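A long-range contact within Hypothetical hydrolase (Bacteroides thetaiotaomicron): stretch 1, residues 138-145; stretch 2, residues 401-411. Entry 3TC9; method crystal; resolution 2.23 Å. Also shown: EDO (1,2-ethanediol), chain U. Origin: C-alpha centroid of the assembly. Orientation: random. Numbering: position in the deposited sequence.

Stretch 1 (138-145) GAVWLSFD
Stretch 2 (401-411) PEGIVYDEERE

Two strands whose touching residues lie at least 261 positions apart run nearly parallel, yet a single weak hydrogen bond is all that joins the two stretches directly, and its acceptor, Ala139 O, lies in the loop before the first strand: Gly403 N donates to Ala139 O at 3.2 Å, with an N-H...O angle of only 125°. The axes of the strand beginning at Trp141 and strand 401-407 diverge by 18° (signed crossing angle -18°) and approach to 5.0 Å. Register is set by Trp141 and Gly403, whose CA atoms lie 4.3 Å apart.

Glycine suits this closest passage. Gly403 (phi/psi -89/151) brings its CA to 3.4 Å from Val140 O, and an ideal CB would stand 2.7 Å from Ala139 O, a clash. Just before it, Glu402 departs from extended geometry (-126/-59), as does Val140 (-83/-19). Glu402 (chi1 m, chi2 t, chi3 -26°) reaches Val140, OE1 lying 3.2 Å from CG1, and accepts a hydrogen bond at OE1 from water 1 (2.8 Å to the water O). That water accepts in turn from Ala139 N (3.1 Å to the water O), so it bridges side chain and backbone. On Val140 O, 1,2-ethanediol donates through O2 at 2.6 Å.

Along the strand beginning at Trp141, Leu142 and Phe144 point toward stretch 2, whereas Trp141 (chi1 t) and Ser143 point away. Val405 (chi1 p) meets both inward residues: its CG1 is 3.9 Å from Leu142 CB (chi1 m, chi2 t), and its CG2 is 4.0 Å from Phe144 CD2, an apolar pairing.

Phe144 (chi1 -86°, chi2 -71°) buries the most area here, 92 Å². Its far end meets an ion pair: Phe144 CZ lies 3.1 Å from Asp407 OD2 (chi1 t, chi2 -28°), and CE1 3.7 Å from Arg410 NH1 (chi1 m, chi2 t, chi3 t, chi4 98°), both obliquely. Arg410 NH1 forms a salt bridge with Asp407 OD2 (2.7 Å, 162°), while Arg410 N donates to Asp407 OD1 (3.0 Å, 165°), so both carboxylate oxygens of Asp407 bond to Arg410 across the segment that follows the strand.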

ATOM      1  N   GLY B 138       8.750 -20.771 -24.297  1.00 37.79           N
ATOM      2  CA  GLY B 138       7.493 -20.063 -24.131  1.00 36.66           C
ATOM      3  C   GLY B 138       7.092 -19.950 -22.672  1.00 42.69           C
ATOM      4  O   GLY B 138       7.381 -20.839 -21.874  1.00 42.47           O
ATOM      5  N   ALA B 139       6.468 -18.820 -22.314  1.00 40.31           N
ATOM      6  CA  ALA B 139       5.908 -18.528 -20.990  1.00 40.03           C
ATOM      7  C   ALA B 139       4.658 -17.705 -21.233  1.00 43.12           C
ATOM      8  O   ALA B 139       4.665 -16.477 -21.084  1.00 42.59           O
ATOM      9  CB  ALA B 139       6.922 -17.805 -20.110  1.00 40.06           C
ATOM     10  N   VAL B 140       3.600 -18.396 -21.718  1.00 38.46           N
ATOM     11  CA  VAL B 140       2.330 -17.782 -22.151  1.00 36.56           C
ATOM     12  C   VAL B 140       1.388 -17.517 -20.972  1.00 41.37           C
ATOM     13  O   VAL B 140       0.471 -16.704 -21.091  1.00 40.51           O
ATOM     14  CB  VAL B 140       1.625 -18.597 -23.266  1.00 39.07           C
ATOM     15  CG1 VAL B 140       2.563 -18.835 -24.446  1.00 37.67           C
ATOM     16  CG2 VAL B 140       1.031 -19.924 -22.754  1.00 39.57           C
ATOM     17  N   TRP B 141       1.616 -18.198 -19.843  1.00 38.66           N
ATOM     18  CA  TRP B 141       0.767 -18.046 -18.671  1.00 38.23           C
ATOM     19  C   TRP B 141       1.616 -18.269 -17.460  1.00 40.36           C
ATOM     20  O   TRP B 141       2.344 -19.256 -17.407  1.00 39.53           O
ATOM     21  CB  TRP B 141      -0.428 -19.022 -18.724  1.00 37.79           C
ATOM     22  CG  TRP B 141      -1.602 -18.573 -17.923  1.00 39.05           C
ATOM     23  CD1 TRP B 141      -1.879 -18.879 -16.623  1.00 42.23           C
ATOM     24  CD2 TRP B 141      -2.664 -17.708 -18.371  1.00 38.68           C
ATOM     25  NE1 TRP B 141      -3.063 -18.280 -16.238  1.00 41.25           N
ATOM     26  CE2 TRP B 141      -3.574 -17.578 -17.299  1.00 41.92           C
ATOM     27  CE3 TRP B 141      -2.975 -17.099 -19.607  1.00 39.69           C
ATOM     28  CZ2 TRP B 141      -4.739 -16.815 -17.402  1.00 41.05           C
ATOM     29  CZ3 TRP B 141      -4.137 -16.353 -19.711  1.00 40.54           C
ATOM     30  CH2 TRP B 141      -5.006 -16.217 -18.618  1.00 41.18           C
ATOM     31  N   LEU B 142       1.610 -17.295 -16.540  1.00 35.80           N
ATOM     32  CA  LEU B 142       2.413 -17.347 -15.320  1.00 35.67           C
ATOM     33  C   LEU B 142       1.474 -17.432 -14.120  1.00 39.24           C
ATOM     34  O   LEU B 142       0.478 -16.702 -14.082  1.00 36.74           O
ATOM     35  CB  LEU B 142       3.338 -16.115 -15.231  1.00 34.82           C
ATOM     36  CG  LEU B 142       4.520 -16.092 -16.201  1.00 39.00           C
ATOM     37  CD1 LEU B 142       5.075 -14.688 -16.378  1.00 36.74           C
ATOM     38  CD2 LEU B 142       5.638 -16.958 -15.699  1.00 44.86           C
ATOM     39  N   SER B 143       1.759 -18.356 -13.165  1.00 36.71           N
ATOM     40  CA  SER B 143       0.903 -18.571 -11.993  1.00 36.56           C
ATOM     41  C   SER B 143       1.696 -19.072 -10.797  1.00 41.73           C
ATOM     42  O   SER B 143       2.380 -20.104 -10.878  1.00 42.21           O
ATOM     43  CB  SER B 143      -0.206 -19.564 -12.327  1.00 37.46           C
ATOM     44  OG  SER B 143      -0.995 -19.873 -11.194  1.00 44.85           O
ATOM     45  N   PHE B 144       1.592 -18.337  -9.683  1.00 37.17           N
ATOM     46  CA  PHE B 144       2.216 -18.729  -8.427  1.00 37.17           C
ATOM     47  C   PHE B 144       1.447 -19.879  -7.805  1.00 41.61           C
ATOM     48  O   PHE B 144       0.235 -19.984  -7.979  1.00 40.23           O
ATOM     49  CB  PHE B 144       2.249 -17.539  -7.440  1.00 38.28           C
ATOM     50  CG  PHE B 144       3.439 -16.641  -7.619  1.00 39.58           C
ATOM     51  CD1 PHE B 144       4.716 -17.067  -7.248  1.00 41.35           C
ATOM     52  CD2 PHE B 144       3.298 -15.376  -8.192  1.00 41.48           C
ATOM     53  CE1 PHE B 144       5.828 -16.252  -7.455  1.00 41.57           C
ATOM     54  CE2 PHE B 144       4.413 -14.553  -8.392  1.00 42.80           C
ATOM     55  CZ  PHE B 144       5.667 -15.000  -8.024  1.00 41.19           C
ATOM     56  N   ASP B 145       2.136 -20.722  -7.050  1.00 40.62           N
ATOM     57  CA  ASP B 145       1.477 -21.755  -6.272  1.00 41.64           C
ATOM     58  C   ASP B 145       0.803 -21.024  -5.093  1.00 47.02           C
ATOM     59  O   ASP B 145       1.503 -20.298  -4.375  1.00 45.33           O
ATOM     60  CB  ASP B 145       2.503 -22.805  -5.804  1.00 43.54           C
ATOM     61  CG  ASP B 145       1.976 -23.934  -4.932  1.00 54.28           C
ATOM     62  OD1 ASP B 145       0.829 -23.823  -4.424  1.00 53.21           O
ATOM     63  OD2 ASP B 145       2.724 -24.911  -4.718  1.00 63.29           O
ATOM     64  N   PRO B 401       5.122 -10.039 -25.810  1.00 31.11           N
ATOM     65  CA  PRO B 401       4.902 -10.440 -24.399  1.00 31.48           C
ATOM     66  C   PRO B 401       3.587 -11.233 -24.280  1.00 36.28           C
ATOM     67  O   PRO B 401       2.605 -10.872 -24.934  1.00 38.05           O
ATOM     68  CB  PRO B 401       4.842  -9.094 -23.656  1.00 32.04           C
ATOM     69  CG  PRO B 401       4.345  -8.137 -24.655  1.00 34.61           C
ATOM     70  CD  PRO B 401       4.911  -8.584 -25.987  1.00 30.75           C
ATOM     71  N   GLU B 402       3.565 -12.337 -23.506  1.00 32.18           N
ATOM     72  CA  GLU B 402       2.358 -13.151 -23.416  1.00 31.66           C
ATOM     73  C   GLU B 402       1.894 -13.363 -21.990  1.00 36.89           C
ATOM     74  O   GLU B 402       0.768 -12.998 -21.681  1.00 38.72           O
ATOM     75  CB  GLU B 402       2.553 -14.495 -24.117  1.00 33.18           C
ATOM     76  CG  GLU B 402       2.683 -14.362 -25.620  1.00 39.17           C
ATOM     77  CD  GLU B 402       3.245 -15.545 -26.384  1.00 53.80           C
ATOM     78  OE1 GLU B 402       4.005 -16.348 -25.797  1.00 44.00           O
ATOM     79  OE2 GLU B 402       2.958 -15.639 -27.597  1.00 51.14           O
ATOM     80  N   GLY B 403       2.729 -13.956 -21.137  1.00 31.51           N
ATOM     81  CA  GLY B 403       2.374 -14.200 -19.740  1.00 29.71           C
ATOM     82  C   GLY B 403       2.758 -13.022 -18.872  1.00 33.81           C
ATOM     83  O   GLY B 403       3.706 -12.295 -19.178  1.00 32.42           O
ATOM     84  N   ILE B 404       2.024 -12.814 -17.781  1.00 31.48           N
ATOM     85  CA  ILE B 404       2.305 -11.728 -16.836  1.00 30.32           C
ATOM     86  C   ILE B 404       1.750 -12.094 -15.474  1.00 34.84           C
ATOM     87  O   ILE B 404       0.625 -12.610 -15.365  1.00 36.81           O
ATOM     88  CB  ILE B 404       1.760 -10.331 -17.315  1.00 31.70           C
ATOM     89  CG1 ILE B 404       2.324  -9.154 -16.437  1.00 32.18           C
ATOM     90  CG2 ILE B 404       0.231 -10.308 -17.385  1.00 29.53           C
ATOM     91  CD1 ILE B 404       1.836  -7.704 -16.831  1.00 34.04           C
ATOM     92  N   VAL B 405       2.520 -11.801 -14.429  1.00 28.95           N
ATOM     93  CA  VAL B 405       1.998 -11.986 -13.089  1.00 27.15           C
ATOM     94  C   VAL B 405       2.549 -10.845 -12.226  1.00 30.83           C
ATOM     95  O   VAL B 405       3.690 -10.431 -12.423  1.00 27.57           O
ATOM     96  CB  VAL B 405       2.239 -13.405 -12.502  1.00 31.68           C
ATOM     97  CG1 VAL B 405       3.719 -13.698 -12.256  1.00 31.54           C
ATOM     98  CG2 VAL B 405       1.413 -13.634 -11.238  1.00 31.90           C
ATOM     99  N   TYR B 406       1.723 -10.308 -11.312  1.00 30.14           N
ATOM    100  CA  TYR B 406       2.219  -9.323 -10.370  1.00 31.35           C
ATOM    101  C   TYR B 406       2.598 -10.075  -9.069  1.00 39.61           C
ATOM    102  O   TYR B 406       1.826 -10.909  -8.581  1.00 40.95           O
ATOM    103  CB  TYR B 406       1.214  -8.181 -10.122  1.00 33.21           C
ATOM    104  CG  TYR B 406       1.733  -7.141  -9.143  1.00 36.84           C
ATOM    105  CD1 TYR B 406       2.828  -6.343  -9.459  1.00 37.98           C
ATOM    106  CD2 TYR B 406       1.157  -6.989  -7.883  1.00 39.17           C
ATOM    107  CE1 TYR B 406       3.362  -5.443  -8.534  1.00 39.30           C
ATOM    108  CE2 TYR B 406       1.689  -6.093  -6.947  1.00 40.18           C
ATOM    109  CZ  TYR B 406       2.784  -5.318  -7.284  1.00 46.79           C
ATOM    110  OH  TYR B 406       3.314  -4.431  -6.389  1.00 53.53           O
ATOM    111  N   ASP B 407       3.808  -9.827  -8.546  1.00 34.61           N
ATOM    112  CA  ASP B 407       4.253 -10.441  -7.303  1.00 34.67           C
ATOM    113  C   ASP B 407       4.134  -9.395  -6.194  1.00 41.47           C
ATOM    114  O   ASP B 407       4.943  -8.477  -6.129  1.00 39.34           O
ATOM    115  CB  ASP B 407       5.691 -10.965  -7.448  1.00 35.26           C
ATOM    116  CG  ASP B 407       6.178 -11.813  -6.292  1.00 44.47           C
ATOM    117  OD1 ASP B 407       5.692 -11.617  -5.152  1.00 44.22           O
ATOM    118  OD2 ASP B 407       7.052 -12.653  -6.515  1.00 50.10           O
ATOM    119  N   GLU B 408       3.113  -9.520  -5.338  1.00 42.63           N
ATOM    120  CA  GLU B 408       2.841  -8.583  -4.237  1.00 43.79           C
ATOM    121  C   GLU B 408       3.948  -8.576  -3.175  1.00 45.86           C
ATOM    122  O   GLU B 408       4.263  -7.521  -2.652  1.00 43.48           O
ATOM    123  CB  GLU B 408       1.486  -8.886  -3.579  1.00 46.22           C
ATOM    124  CG  GLU B 408       0.312  -8.551  -4.484  1.00 63.17           C
ATOM    125  CD  GLU B 408      -1.074  -8.685  -3.881  1.00 99.58           C
ATOM    126  OE1 GLU B 408      -1.512  -7.756  -3.160  1.00107.35           O
ATOM    127  OE2 GLU B 408      -1.760  -9.678  -4.214  1.00 94.30           O
ATOM    128  N   GLU B 409       4.553  -9.734  -2.893  1.00 44.89           N
ATOM    129  CA  GLU B 409       5.614  -9.885  -1.897  1.00 46.01           C
ATOM    130  C   GLU B 409       6.960  -9.320  -2.419  1.00 49.25           C
ATOM    131  O   GLU B 409       7.670  -8.631  -1.682  1.00 48.88           O
ATOM    132  CB  GLU B 409       5.740 -11.370  -1.511  1.00 49.03           C
ATOM    133  CG  GLU B 409       6.664 -11.679  -0.330  1.00 68.89           C
ATOM    134  CD  GLU B 409       7.727 -12.737  -0.585  1.00101.91           C
ATOM    135  OE1 GLU B 409       7.361 -13.924  -0.765  1.00 85.86           O
ATOM    136  OE2 GLU B 409       8.930 -12.383  -0.584  1.00106.44           O
ATOM    137  N   ARG B 410       7.298  -9.583  -3.690  1.00 44.49           N
ATOM    138  CA  ARG B 410       8.542  -9.105  -4.293  1.00 42.58           C
ATOM    139  C   ARG B 410       8.352  -7.726  -4.949  1.00 46.64           C
ATOM    140  O   ARG B 410       9.333  -7.136  -5.382  1.00 47.91           O
ATOM    141  CB  ARG B 410       9.115 -10.145  -5.281  1.00 39.10           C
ATOM    142  CG  ARG B 410       9.640 -11.376  -4.538  1.00 48.23           C
ATOM    143  CD  ARG B 410      10.042 -12.559  -5.398  1.00 45.46           C
ATOM    144  NE  ARG B 410      10.226 -13.748  -4.563  1.00 48.24           N
ATOM    145  CZ  ARG B 410       9.322 -14.710  -4.382  1.00 55.35           C
ATOM    146  NH1 ARG B 410       8.152 -14.659  -5.003  1.00 30.17           N
ATOM    147  NH2 ARG B 410       9.590 -15.739  -3.590  1.00 49.92           N
ATOM    148  N   GLU B 411       7.113  -7.192  -4.957  1.00 43.45           N
ATOM    149  CA  GLU B 411       6.695  -5.869  -5.487  1.00 42.26           C
ATOM    150  C   GLU B 411       7.175  -5.634  -6.936  1.00 42.55           C
ATOM    151  O   GLU B 411       7.728  -4.585  -7.264  1.00 40.35           O
ATOM    152  CB  GLU B 411       7.152  -4.734  -4.562  1.00 43.96           C
ATOM    153  CG  GLU B 411       6.513  -4.790  -3.182  1.00 56.21           C
ATOM    154  CD  GLU B 411       7.220  -3.959  -2.134  1.00 85.60           C
ATOM    155  OE1 GLU B 411       8.309  -4.375  -1.673  1.00 87.60           O
ATOM    156  OE2 GLU B 411       6.683  -2.888  -1.770  1.00 90.40           O
TER
HETATM  157  C1  EDO U 494      -2.345 -17.796 -23.910  1.00 58.26           C
HETATM  158  O1  EDO U 494      -2.950 -18.661 -22.958  1.00 59.26           O
HETATM  159  C2  EDO U 494      -2.344 -16.408 -23.291  1.00 58.32           C
HETATM  160  O2  EDO U 494      -1.002 -15.936 -23.142  1.00 57.03           O
HETATM  161  O   HOH W   1       6.052 -16.179 -23.877  1.00 38.34           O